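Local coordinates for protein endoglucanase E (PDB 2WAO) that joins an endo-1,4-beta-glucanase to a family 2 carbohydrate esterase domain that probably deacetylates plant cell-wall polysaccharides and binds cellulose chains in the same cleft, at residues Ser142-Thr148 and Tyr305-Trp309; Ile178-Tyr184 and Asn224-Ser229; Val218-Gly222 and Tyr240-Ile244; Gly261-Trp265 and Phe296-Asp300. One frame throughout, in Å; residues are numbered along the deposited sequence.

Interaction 1: Ser142-Thr148 and Tyr305-Trp309. With BGC (beta-D-glucopyranose), chain B; BGC (beta-D-glucopyranose), chain C; BGC (beta-D-glucopyranose), chain D; BGC (beta-D-glucopyranose), chain E.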
# COMPACT_ATOMS: atom_id res chain seq x y z
N SER A 142 -2.78 -21.36 1.82
CA SER A 142 -1.90 -22.40 1.32
C SER A 142 -0.71 -21.82 0.54
O SER A 142 -0.89 -21.12 -0.47
CB SER A 142 -2.68 -23.37 0.43
OG SER A 142 -1.74 -24.27 -0.16
N LYS A 143 0.51 -22.13 0.99
CA LYS A 143 1.72 -21.62 0.31
C LYS A 143 1.92 -22.20 -1.10
O LYS A 143 2.67 -21.65 -1.90
CB LYS A 143 2.96 -21.86 1.17
CG LYS A 143 3.31 -23.33 1.35
CD LYS A 143 4.29 -23.53 2.48
CE LYS A 143 4.68 -25.02 2.54
NZ LYS A 143 5.33 -25.29 3.83
N GLU A 144 1.22 -23.29 -1.39
CA GLU A 144 1.31 -23.97 -2.69
C GLU A 144 0.52 -23.26 -3.79
O GLU A 144 0.77 -23.48 -5.02
CB GLU A 144 0.78 -25.41 -2.57
CG GLU A 144 1.84 -26.44 -2.22
CD GLU A 144 2.22 -26.44 -0.75
OE1 GLU A 144 1.33 -26.16 0.10
OE2 GLU A 144 3.41 -26.74 -0.44
N GLN A 145 -0.47 -22.48 -3.37
CA GLN A 145 -1.38 -21.82 -4.30
C GLN A 145 -0.72 -20.59 -4.90
O GLN A 145 -0.05 -19.81 -4.18
CB GLN A 145 -2.68 -21.46 -3.57
CG GLN A 145 -3.76 -20.84 -4.48
CD GLN A 145 -5.11 -20.70 -3.78
OE1 GLN A 145 -5.55 -19.60 -3.46
NE2 GLN A 145 -5.76 -21.83 -3.54
N SER A 146 -0.88 -20.41 -6.21
CA SER A 146 -0.34 -19.21 -6.84
C SER A 146 -1.29 -18.00 -6.70
O SER A 146 -2.40 -18.11 -6.20
CB SER A 146 -0.01 -19.50 -8.29
OG SER A 146 -1.16 -19.97 -8.92
N PHE A 147 -0.80 -16.85 -7.14
CA PHE A 147 -1.51 -15.60 -6.99
C PHE A 147 -2.91 -15.64 -7.58
O PHE A 147 -3.10 -16.04 -8.74
CB PHE A 147 -0.73 -14.48 -7.69
CG PHE A 147 -1.38 -13.13 -7.56
CD1 PHE A 147 -1.25 -12.41 -6.36
CD2 PHE A 147 -2.09 -12.57 -8.61
CE1 PHE A 147 -1.83 -11.11 -6.23
CE2 PHE A 147 -2.69 -11.27 -8.50
CZ PHE A 147 -2.56 -10.56 -7.31
N THR A 148 -3.88 -15.20 -6.77
CA THR A 148 -5.22 -14.87 -7.29
C THR A 148 -5.63 -13.47 -6.79
O THR A 148 -5.43 -13.13 -5.62
CB THR A 148 -6.27 -15.92 -6.88
OG1 THR A 148 -6.53 -15.86 -5.49
CG2 THR A 148 -5.79 -17.37 -7.21
N TYR A 305 0.85 -19.23 6.25
CA TYR A 305 1.37 -18.61 5.02
C TYR A 305 0.22 -18.35 4.08
O TYR A 305 -0.76 -19.09 4.07
CB TYR A 305 2.28 -19.56 4.23
CG TYR A 305 3.56 -19.94 4.90
CD1 TYR A 305 4.64 -19.05 4.94
CD2 TYR A 305 3.69 -21.21 5.47
CE1 TYR A 305 5.87 -19.46 5.57
CE2 TYR A 305 4.86 -21.61 6.08
CZ TYR A 305 5.94 -20.74 6.13
OH TYR A 305 7.09 -21.18 6.76
N GLY A 306 0.39 -17.33 3.23
CA GLY A 306 -0.56 -17.09 2.15
C GLY A 306 -0.01 -17.62 0.84
O GLY A 306 0.96 -18.39 0.83
N GLU A 307 -0.58 -17.15 -0.27
CA GLU A 307 -0.23 -17.65 -1.59
C GLU A 307 1.24 -17.45 -1.85
O GLU A 307 1.80 -16.43 -1.43
CB GLU A 307 -1.08 -16.94 -2.67
CG GLU A 307 -2.56 -17.34 -2.59
CD GLU A 307 -3.44 -16.56 -3.58
OE1 GLU A 307 -2.98 -15.51 -4.08
OE2 GLU A 307 -4.59 -17.01 -3.87
N ASP A 308 1.87 -18.46 -2.46
CA ASP A 308 3.29 -18.37 -2.80
C ASP A 308 4.21 -18.00 -1.62
O ASP A 308 5.23 -17.33 -1.82
CB ASP A 308 3.51 -17.41 -4.01
CG ASP A 308 3.00 -18.02 -5.32
OD1 ASP A 308 3.11 -19.27 -5.46
OD2 ASP A 308 2.48 -17.26 -6.17
N TRP A 309 3.86 -18.49 -0.41
CA TRP A 309 4.62 -18.20 0.84
C TRP A 309 4.58 -16.74 1.28
O TRP A 309 5.36 -16.34 2.16
CB TRP A 309 6.10 -18.56 0.68
CG TRP A 309 6.39 -20.00 0.34
CD1 TRP A 309 6.18 -20.62 -0.85
CD2 TRP A 309 6.98 -20.97 1.20
NE1 TRP A 309 6.59 -21.93 -0.78
CE2 TRP A 309 7.09 -22.17 0.47
CE3 TRP A 309 7.40 -20.95 2.54
CZ2 TRP A 309 7.60 -23.34 1.02
CZ3 TRP A 309 7.93 -22.12 3.09
CH2 TRP A 309 8.03 -23.30 2.33
C2 BGC B . 9.66 -16.24 -2.48
C3 BGC B . 8.45 -15.78 -3.30
C4 BGC B . 8.09 -16.81 -4.36
C5 BGC B . 7.91 -18.19 -3.73
C6 BGC B . 7.81 -19.21 -4.87
C1 BGC B . 9.40 -17.65 -1.92
O2 BGC B . 9.92 -15.33 -1.41
O3 BGC B . 8.75 -14.53 -3.90
O4 BGC B . 6.93 -16.58 -4.98
O5 BGC B . 9.02 -18.58 -2.91
O6 BGC B . 7.70 -20.42 -4.22
C2 BGC C . 5.88 -16.23 -7.15
C3 BGC C . 5.89 -15.32 -8.36
C4 BGC C . 5.75 -13.86 -7.92
C5 BGC C . 6.86 -13.54 -6.89
C6 BGC C . 6.90 -12.08 -6.41
C1 BGC C . 6.95 -15.78 -6.15
O2 BGC C . 6.06 -17.59 -7.57
O3 BGC C . 4.81 -15.67 -9.24
O4 BGC C . 6.00 -13.21 -9.06
O5 BGC C . 6.73 -14.43 -5.79
O6 BGC C . 5.67 -11.76 -5.79
C2 BGC D . 12.00 -20.73 6.25
C3 BGC D . 11.14 -20.85 5.00
C4 BGC D . 11.99 -21.12 3.77
C5 BGC D . 12.98 -22.25 4.03
C6 BGC D . 13.88 -22.48 2.83
C1 BGC D . 12.99 -21.89 6.34
O1 BGC D . 13.84 -21.70 7.45
O2 BGC D . 11.18 -20.73 7.40
O3 BGC D . 10.42 -19.65 4.82
O4 BGC D . 11.45 -21.36 2.96
O5 BGC D . 13.76 -21.94 5.16
O6 BGC D . 15.05 -23.15 3.24
C2 BGC E . 5.67 -11.32 -10.54
C3 BGC E . 4.62 -10.29 -10.98
C4 BGC E . 3.25 -10.95 -11.15
C5 BGC E . 2.87 -11.62 -9.85
C6 BGC E . 1.45 -12.21 -9.87
C1 BGC E . 5.13 -12.13 -9.37
O2 BGC E . 6.90 -10.69 -10.18
O3 BGC E . 5.05 -9.60 -12.13
O4 BGC E . 2.28 -9.96 -11.42
O5 BGC E . 3.85 -12.64 -9.68
O6 BGC E . 1.45 -13.47 -10.50
O HOH W 1 4.16 -21.51 -4.06
O HOH W 2 1.63 -16.66 -9.06
O HOH W 3 -3.55 -12.81 -3.88
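One wall of the cello-oligosaccharide cleft is built where the side chains of Lys-143 and Trp-309 run in parallel, flank to flank. The lysine stem runs over one face of the indole: Lys-143 CD sits 3.6 Å from the centroid of the six-membered ring of Trp-309, a CH-pi contact 9° off the ring normal. With CG set between the backbone N and the carbonyl carbon (chi1 66°) and the rest of the chain extended, the methylenes lie along the ring, for which a long aliphatic stem is well suited.

The other end is polar. The buried carboxylate of Glu-307 takes Thr-148 N on OE1 at 2.9 Å, from the syn side but 32° out of its plane, while Thr-148 OG1 gives its hydrogen to the syn lone pair of Glu-307 OE2 at 2.8 Å. A threonine can serve both oxygens at once, through amide and hydroxyl; a water shared with Thr-148 O adds a bond to OE1, and Asn-151 adds one to OE2, fixing the rotation of the group.

Between these ends Asp-308 N donates to Gln-145 O at 2.9 Å. Asp-308 OD1 reaches Lys-143 O through a water; OD2 is bonded to Tyr-136 and shares another water with Phe-147 N. The carboxylate also faces the glycan, its OD2 lying 3.7 Å from C2 of the chain C glucose.

Glu-307 O accepts a bond from His-310 ND1, and His-310 and Ser-131 both bind the sugar. This is consistent with the serine-histidine site of the SGNH hydrolases, with the histidine on the loop before the last helix.

Interaction 2: Ile178-Tyr184 and Asn224-Ser229. With BGC (beta-D-glucopyranose), chain C; BGC (beta-D-glucopyranose), chain B.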
# COMPACT_ATOMS: atom_id res chain seq x y z
N ILE A 178 8.65 -6.37 -7.51
CA ILE A 178 9.58 -5.30 -7.88
C ILE A 178 10.78 -5.26 -6.90
O ILE A 178 10.63 -5.63 -5.72
CB ILE A 178 8.84 -3.92 -7.88
CG1 ILE A 178 9.49 -2.99 -8.93
CG2 ILE A 178 8.74 -3.28 -6.45
CD1 ILE A 178 8.64 -1.73 -9.22
N GLY A 179 11.91 -4.77 -7.38
CA GLY A 179 13.09 -4.62 -6.52
C GLY A 179 13.80 -3.32 -6.82
O GLY A 179 13.34 -2.47 -7.62
N LEU A 180 14.95 -3.18 -6.16
CA LEU A 180 15.79 -2.05 -6.34
C LEU A 180 16.75 -2.25 -7.53
O LEU A 180 17.08 -1.26 -8.24
CB LEU A 180 16.66 -1.80 -5.11
CG LEU A 180 15.82 -1.09 -4.06
CD1 LEU A 180 16.31 -1.32 -2.67
CD2 LEU A 180 15.75 0.42 -4.40
N THR A 181 17.25 -3.48 -7.68
CA THR A 181 18.21 -3.76 -8.81
C THR A 181 17.68 -4.77 -9.83
O THR A 181 18.26 -4.91 -10.94
CB THR A 181 19.59 -4.32 -8.30
OG1 THR A 181 19.41 -5.66 -7.83
CG2 THR A 181 20.14 -3.45 -7.19
N MET A 182 16.63 -5.49 -9.44
CA MET A 182 16.05 -6.57 -10.25
C MET A 182 14.64 -6.85 -9.76
O MET A 182 14.32 -6.55 -8.61
CB MET A 182 16.91 -7.85 -10.14
CG MET A 182 16.93 -8.39 -8.73
SD MET A 182 18.00 -9.82 -8.54
CE MET A 182 16.94 -10.99 -9.32
N ASN A 183 13.82 -7.43 -10.62
CA ASN A 183 12.52 -7.93 -10.24
C ASN A 183 12.62 -9.42 -9.93
O ASN A 183 13.65 -10.03 -10.20
CB ASN A 183 11.52 -7.62 -11.35
CG ASN A 183 11.38 -6.13 -11.54
OD1 ASN A 183 11.32 -5.37 -10.56
ND2 ASN A 183 11.49 -5.68 -12.77
N TYR A 184 11.58 -9.98 -9.35
CA TYR A 184 11.55 -11.41 -9.01
C TYR A 184 12.06 -12.31 -10.16
O TYR A 184 11.58 -12.20 -11.27
CB TYR A 184 10.14 -11.86 -8.60
CG TYR A 184 10.20 -13.33 -8.25
CD1 TYR A 184 10.83 -13.75 -7.07
CD2 TYR A 184 9.75 -14.30 -9.14
CE1 TYR A 184 10.96 -15.11 -6.78
CE2 TYR A 184 9.87 -15.67 -8.86
CZ TYR A 184 10.46 -16.04 -7.67
OH TYR A 184 10.58 -17.38 -7.39
N ASN A 224 13.03 -9.12 -3.53
CA ASN A 224 13.20 -9.62 -4.89
C ASN A 224 14.65 -9.53 -5.33
O ASN A 224 15.06 -10.19 -6.27
CB ASN A 224 12.20 -8.92 -5.84
CG ASN A 224 10.81 -9.27 -5.49
OD1 ASN A 224 10.01 -8.40 -5.03
ND2 ASN A 224 10.53 -10.55 -5.53
N ASP A 225 15.43 -8.68 -4.65
CA ASP A 225 16.88 -8.58 -4.91
C ASP A 225 17.70 -9.76 -4.34
O ASP A 225 18.85 -9.93 -4.70
CB ASP A 225 17.42 -7.26 -4.37
CG ASP A 225 16.79 -6.05 -5.10
OD1 ASP A 225 17.26 -5.74 -6.22
OD2 ASP A 225 15.81 -5.44 -4.59
N PHE A 226 17.11 -10.54 -3.42
CA PHE A 226 17.83 -11.66 -2.76
C PHE A 226 17.07 -12.97 -2.72
O PHE A 226 17.57 -13.92 -2.10
CB PHE A 226 18.30 -11.25 -1.31
CG PHE A 226 19.23 -10.12 -1.32
CD1 PHE A 226 20.61 -10.34 -1.53
CD2 PHE A 226 18.74 -8.79 -1.22
CE1 PHE A 226 21.51 -9.30 -1.62
CE2 PHE A 226 19.64 -7.72 -1.32
CZ PHE A 226 21.03 -7.97 -1.51
N SER A 227 15.90 -13.07 -3.35
CA SER A 227 15.15 -14.32 -3.24
C SER A 227 15.58 -15.36 -4.28
O SER A 227 15.28 -16.50 -4.12
CB SER A 227 13.63 -14.12 -3.24
OG SER A 227 13.20 -13.54 -4.49
N THR A 228 16.26 -14.96 -5.36
CA THR A 228 16.70 -15.95 -6.34
C THR A 228 18.22 -15.83 -6.49
O THR A 228 18.95 -16.61 -5.86
CB THR A 228 15.91 -15.86 -7.69
OG1 THR A 228 16.00 -14.52 -8.19
CG2 THR A 228 14.42 -16.27 -7.49
N SER A 229 18.67 -14.80 -7.19
CA SER A 229 20.09 -14.56 -7.45
C SER A 229 20.44 -13.29 -6.69
O SER A 229 19.79 -12.26 -6.92
CB SER A 229 20.25 -14.33 -8.94
OG SER A 229 21.61 -14.22 -9.27
C2 BGC C . 5.88 -16.23 -7.15
C3 BGC C . 5.89 -15.32 -8.36
C4 BGC C . 5.75 -13.86 -7.92
C5 BGC C . 6.86 -13.54 -6.89
C6 BGC C . 6.90 -12.08 -6.41
C1 BGC C . 6.95 -15.78 -6.15
O2 BGC C . 6.06 -17.59 -7.57
O3 BGC C . 4.81 -15.67 -9.24
O4 BGC C . 6.00 -13.21 -9.06
O5 BGC C . 6.73 -14.43 -5.79
O6 BGC C . 5.67 -11.76 -5.79
C2 BGC B . 9.66 -16.24 -2.48
C3 BGC B . 8.45 -15.78 -3.30
C4 BGC B . 8.09 -16.81 -4.36
C5 BGC B . 7.91 -18.19 -3.73
C6 BGC B . 7.81 -19.21 -4.87
C1 BGC B . 9.40 -17.65 -1.92
O2 BGC B . 9.92 -15.33 -1.41
O3 BGC B . 8.75 -14.53 -3.90
O4 BGC B . 6.93 -16.58 -4.98
O5 BGC B . 9.02 -18.58 -2.91
O6 BGC B . 7.70 -20.42 -4.22
O HOH W 4 11.87 -6.32 -3.28
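Asp-225 turns its carboxylate into the loop 178-184, where its two oxygens take backbone amides and one hydroxyl, whereas Tyr-184 and Asn-224 cross at about a right angle beside the glycan. Asp-225 OD2 accepts the N-H of Leu-180 on its syn lone pair, 2.9 Å away and nearly straight at 168°. OD1 takes two donors of one residue: Thr-181 N at 2.7 Å, on the syn side, and Thr-181 OG1 at 2.7 Å on the anti lone pair. Aspartate is short and has two acceptors, so it can hold a tight loop by its backbone; Gly-179, with CA 3.4 Å from Asp-225 OD2, leaves it room.

Met-182 runs antiparallel to Asp-225, and its SD comes 3.4 Å from Ser-229 O. The ring of Tyr-184 stands 81° to the amide plane of Asn-224, which meets the ring at its edge, as does Ser-227 OG, 3.5 Å from Tyr-184 CD1. With CG anti to the backbone N (chi1 -179°), the ring reaches out to the sugar and turns one face to it: C5 of the chain C glucose lies 3.6 Å from Tyr-184 CG, an aromatic platform for a pyranose.

Behind the loop, Leu-180 touches Ile-192 of helix 192-195 and Phe-236, Ala-239 and Tyr-240 of helix 233-250, while Phe-226 rests against Leu-271 and Cys-272 of helix 266-285.

Interaction 3: Val218-Gly222 and Tyr240-Ile244; sequences VINLG and YKNLI
Ile-219, Tyr-240 and Leu-243 bury more surface here than the other residues of the two segments. Ile-219 projects from strand 218-220 toward the helix, antiparallel to the side chain of Tyr-240 and flank to flank with it; its CG2 comes 3.3 Å from Tyr-240 OH and 3.9 Å from Tyr-240 CZ. A beta-branched isoleucine suits this place because its branches spread over several neighbours: CG2, lying anti to the backbone N, meets the tyrosine, CD1 at the end of the other branch approaches Ile-244 CG1 at 4.2 Å, and both touch Leu-243.

Leu-243 meets Ile-219 tip to tip, with its CD2 3.9 Å from Ile-219 CG2. The same methyl is pressed against Leu-221, whose side chain crosses it at about a right angle; Leu-221 CD1 and Leu-243 CD2 are only 3.4 Å apart, closer than carbon atoms usually pack.

Tyr-240 brings a polar group into this apolar layer. Its hydroxyl, carried inward by a CG roughly anti to the backbone N (chi1 -152°), lies 2.7 Å from a water near the ring plane. That water also accepts the N-H of Leu-221 at 2.8 Å, which satisfies this amide. A tyrosine therefore serves both as apolar wall and as polar end.

Strand and helix run nearly antiparallel, 158° between their directions with the segment axes 11.4 Å apart, as in a beta-alpha-beta crossover. The chain leaves strand 216-220, returns through helix 233-250 and enters the adjacent parallel strand 255-260, whose Ile-256 and Cys-258 line the same layer, with Val-279 of helix 266-285 on Tyr-240 and Ile-244.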
# COMPACT_ATOMS: atom_id res chain seq x y z
N VAL A 218 7.85 4.54 4.90
CA VAL A 218 8.28 3.18 5.23
C VAL A 218 8.68 2.51 3.91
O VAL A 218 7.89 2.45 2.96
CB VAL A 218 7.12 2.40 5.94
CG1 VAL A 218 7.54 0.95 6.26
CG2 VAL A 218 6.70 3.11 7.26
N ILE A 219 9.89 1.96 3.90
CA ILE A 219 10.38 1.31 2.69
C ILE A 219 10.54 -0.17 3.02
O ILE A 219 11.21 -0.51 3.99
CB ILE A 219 11.73 1.94 2.24
CG1 ILE A 219 11.58 3.46 2.00
CG2 ILE A 219 12.23 1.21 0.96
CD1 ILE A 219 12.92 4.22 1.71
N ASN A 220 9.96 -1.04 2.22
CA ASN A 220 10.19 -2.48 2.43
C ASN A 220 10.52 -3.10 1.11
O ASN A 220 9.63 -3.47 0.37
CB ASN A 220 9.01 -3.19 3.14
CG ASN A 220 9.37 -4.64 3.55
OD1 ASN A 220 10.21 -5.30 2.90
ND2 ASN A 220 8.75 -5.13 4.64
N LEU A 221 11.80 -3.10 0.77
CA LEU A 221 12.26 -3.53 -0.53
C LEU A 221 13.51 -4.38 -0.32
O LEU A 221 14.25 -4.19 0.64
CB LEU A 221 12.63 -2.32 -1.39
CG LEU A 221 11.47 -1.44 -1.85
CD1 LEU A 221 12.14 -0.14 -2.43
CD2 LEU A 221 10.65 -2.22 -2.90
N GLY A 222 13.74 -5.27 -1.28
CA GLY A 222 14.99 -6.02 -1.32
C GLY A 222 14.69 -7.50 -1.31
O GLY A 222 15.56 -8.29 -1.65
N TYR A 240 19.62 1.64 -3.17
CA TYR A 240 18.84 1.94 -1.97
C TYR A 240 19.08 3.40 -1.55
O TYR A 240 18.13 4.13 -1.30
CB TYR A 240 19.17 0.93 -0.84
CG TYR A 240 18.01 0.72 0.15
CD1 TYR A 240 17.49 -0.54 0.39
CD2 TYR A 240 17.44 1.81 0.84
CE1 TYR A 240 16.44 -0.76 1.27
CE2 TYR A 240 16.34 1.60 1.72
CZ TYR A 240 15.86 0.33 1.92
OH TYR A 240 14.80 0.14 2.80
N LYS A 241 20.35 3.82 -1.52
CA LYS A 241 20.71 5.21 -1.25
C LYS A 241 20.04 6.19 -2.24
O LYS A 241 19.56 7.22 -1.80
CB LYS A 241 22.23 5.41 -1.23
CG LYS A 241 22.87 4.73 -0.04
CD LYS A 241 24.37 4.84 -0.06
CE LYS A 241 24.99 4.36 1.27
NZ LYS A 241 26.50 4.49 1.30
N ASN A 242 19.99 5.85 -3.51
CA ASN A 242 19.33 6.67 -4.54
C ASN A 242 17.87 6.91 -4.17
O ASN A 242 17.35 8.03 -4.27
CB ASN A 242 19.35 5.94 -5.88
CG ASN A 242 20.66 6.08 -6.61
OD1 ASN A 242 21.48 6.96 -6.34
ND2 ASN A 242 20.87 5.20 -7.59
N LEU A 243 17.20 5.83 -3.73
CA LEU A 243 15.79 5.87 -3.36
C LEU A 243 15.59 6.79 -2.14
O LEU A 243 14.75 7.68 -2.18
CB LEU A 243 15.21 4.45 -3.12
CG LEU A 243 13.76 4.48 -2.59
CD1 LEU A 243 12.81 5.23 -3.59
CD2 LEU A 243 13.32 3.06 -2.24
N ILE A 244 16.42 6.63 -1.12
CA ILE A 244 16.32 7.46 0.09
C ILE A 244 16.55 8.95 -0.26
O ILE A 244 15.83 9.81 0.23
CB ILE A 244 17.32 6.98 1.17
CG1 ILE A 244 16.92 5.60 1.71
CG2 ILE A 244 17.36 8.01 2.36
CD1 ILE A 244 17.98 4.96 2.66
O HOH W 5 13.81 -2.33 2.62

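Interaction 4: Gly261-Trp265 and Phe296-Asp300; sequences GPMLW and FPQQD. With BGC (beta-D-glucopyranose), chain D; BGC (beta-D-glucopyranose), chain F.
Pro-262 and Gln-299 make the firm centre of this contact, while Trp-265 and Gln-298 form its looser, sugar-facing side. The bond is Gln-299 N to Pro-262 O, 3.0 Å and nearly straight at 169°, with the donor in the carbonyl plane on a lone pair. The same oxygen also receives a CA-H contact from Gln-298. Next to it Gly-261 CA lies 3.5 Å from Phe-296 O; glycine fits here, for a side chain would run into that oxygen. A cis peptide precedes Pro-262 and turns the chain so that its CB packs 3.5 Å from Pro-297 O, and the edge of the Phe-296 ring meets Gly-261 O. Met-319 of helix 313-331 packs against both Pro-262 and Phe-296.

Outward, the packing gives way to sugar. The side chains of Met-263 and Gln-299 run in parallel, and the two residues share a hydroxyl: O6 of the chain F glucose donates to Met-263 O at 2.8 Å and accepts from Gln-299 NE2 at 3.2 Å, a role that suits an amide N-H. That nitrogen also bonds Trp-309 O, which holds it in place.

The exposed indole of Trp-265 carries C6 of the chain D glucose over the centre of one face; a flat aromatic suits the apolar CH2 of a hydroxymethyl laid over it. Gln-298, with CG anti to its backbone N (chi1 -177°) and the chain extended, brings NE2 3.3 Å from Trp-265 CB. Two loops after parallel strands 255-260 and 291-295 thus make a carbohydrate-binding cleft, as at the C-terminal edge of an SGNH alpha/beta fold.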
# COMPACT_ATOMS: atom_id res chain seq x y z
N GLY A 261 12.30 -7.94 5.98
CA GLY A 261 11.57 -9.12 6.47
C GLY A 261 10.13 -8.97 6.04
O GLY A 261 9.73 -7.89 5.62
N PRO A 262 9.31 -10.03 6.22
CA PRO A 262 9.67 -11.30 6.87
C PRO A 262 9.86 -12.51 5.90
O PRO A 262 9.87 -13.65 6.38
CB PRO A 262 8.40 -11.54 7.69
CG PRO A 262 7.33 -11.15 6.68
CD PRO A 262 7.87 -9.95 5.94
N MET A 263 9.97 -12.28 4.60
CA MET A 263 10.06 -13.37 3.62
C MET A 263 11.47 -13.90 3.30
O MET A 263 11.61 -15.04 2.91
CB MET A 263 9.34 -13.02 2.31
CG MET A 263 7.84 -12.86 2.51
SD MET A 263 7.07 -12.55 0.91
CE MET A 263 7.30 -14.16 0.10
N LEU A 264 12.50 -13.07 3.45
CA LEU A 264 13.86 -13.52 3.19
C LEU A 264 14.31 -14.56 4.23
O LEU A 264 13.82 -14.57 5.38
CB LEU A 264 14.83 -12.33 3.15
CG LEU A 264 14.66 -11.51 1.86
CD1 LEU A 264 15.65 -10.35 1.92
CD2 LEU A 264 14.96 -12.42 0.61
N TRP A 265 15.22 -15.44 3.81
CA TRP A 265 15.71 -16.52 4.70
C TRP A 265 17.19 -16.74 4.34
O TRP A 265 17.70 -16.29 3.29
CB TRP A 265 14.91 -17.83 4.49
CG TRP A 265 15.10 -18.37 3.11
CD1 TRP A 265 14.49 -17.94 1.95
CD2 TRP A 265 16.04 -19.38 2.72
NE1 TRP A 265 14.98 -18.66 0.87
CE2 TRP A 265 15.92 -19.55 1.31
CE3 TRP A 265 16.95 -20.19 3.43
CZ2 TRP A 265 16.69 -20.47 0.59
CZ3 TRP A 265 17.72 -21.14 2.71
CH2 TRP A 265 17.58 -21.27 1.30
N PHE A 296 11.54 -7.12 10.55
CA PHE A 296 10.44 -8.03 10.89
C PHE A 296 11.01 -9.42 10.92
O PHE A 296 11.56 -9.90 9.91
CB PHE A 296 9.32 -7.92 9.86
CG PHE A 296 8.82 -6.51 9.64
CD1 PHE A 296 8.04 -5.87 10.62
CD2 PHE A 296 9.07 -5.85 8.43
CE1 PHE A 296 7.53 -4.59 10.41
CE2 PHE A 296 8.57 -4.57 8.21
CZ PHE A 296 7.80 -3.94 9.19
N PRO A 297 10.95 -10.08 12.08
CA PRO A 297 11.53 -11.42 12.18
C PRO A 297 10.95 -12.33 11.12
O PRO A 297 9.75 -12.26 10.79
CB PRO A 297 11.07 -11.89 13.58
CG PRO A 297 11.02 -10.61 14.34
CD PRO A 297 10.37 -9.65 13.37
N GLN A 298 11.83 -13.15 10.56
CA GLN A 298 11.45 -14.08 9.50
C GLN A 298 10.22 -14.92 9.90
O GLN A 298 10.15 -15.43 11.02
CB GLN A 298 12.63 -14.99 9.25
CG GLN A 298 12.41 -15.95 8.15
CD GLN A 298 13.47 -17.03 8.10
OE1 GLN A 298 14.54 -16.96 8.75
NE2 GLN A 298 13.18 -18.05 7.34
N GLN A 299 9.27 -15.05 8.99
CA GLN A 299 8.11 -15.92 9.24
C GLN A 299 8.63 -17.37 9.34
O GLN A 299 9.50 -17.78 8.56
CB GLN A 299 7.02 -15.75 8.14
CG GLN A 299 7.50 -16.08 6.76
CD GLN A 299 6.53 -15.73 5.61
OE1 GLN A 299 5.42 -15.18 5.80
NE2 GLN A 299 6.98 -16.04 4.38
N ASP A 300 8.18 -18.10 10.35
CA ASP A 300 8.66 -19.44 10.56
C ASP A 300 7.58 -20.52 10.36
O ASP A 300 7.85 -21.70 10.61
CB ASP A 300 9.32 -19.57 11.93
CG ASP A 300 8.38 -19.24 13.08
OD1 ASP A 300 7.13 -19.11 12.87
OD2 ASP A 300 8.87 -19.12 14.20
C2 BGC D . 12.00 -20.73 6.25
C3 BGC D . 11.14 -20.85 5.00
C4 BGC D . 11.99 -21.12 3.77
C5 BGC D . 12.98 -22.25 4.03
C6 BGC D . 13.88 -22.48 2.83
C1 BGC D . 12.99 -21.89 6.34
O1 BGC D . 13.84 -21.70 7.45
O2 BGC D . 11.18 -20.73 7.40
O3 BGC D . 10.42 -19.65 4.82
O4 BGC D . 11.45 -21.36 2.96
O5 BGC D . 13.76 -21.94 5.16
O6 BGC D . 15.05 -23.15 3.24
C2 BGC F . 11.08 -21.18 0.58
C3 BGC F . 11.16 -20.17 -0.56
C4 BGC F . 10.42 -18.87 -0.21
C5 BGC F . 10.68 -18.37 1.23
C6 BGC F . 9.71 -17.26 1.63
C1 BGC F . 11.46 -20.46 1.87
O2 BGC F . 12.01 -22.19 0.33
O3 BGC F . 10.60 -20.78 -1.71
O4 BGC F . 10.58 -18.12 -1.31
O5 BGC F . 10.54 -19.45 2.14
O6 BGC F . 9.68 -17.03 3.05

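How the interactions relate
From the N terminus, the loop 142-148 opens interaction 1, which closes only at 305-309 and encloses the other three contacts. Next, 178-184 waits for 224-229 to close interaction 2, but 218-222 comes between them and pairs with 240-244 in interaction 3, so these two cross. They also touch, Leu-180 packing on Tyr-240, Leu-221 and Leu-243. Interaction 4 follows in series, closing a loop from 261-265 to 296-300. It meets interaction 3 through Asn-220 and Gly-261, and interaction 1 through Gln-299 and Trp-309. Interaction 3 ties the parallel sheet to helix 233-250; around the glycan cleft, 1 and 4 join loops, and 2 joins a loop to helix 223-226.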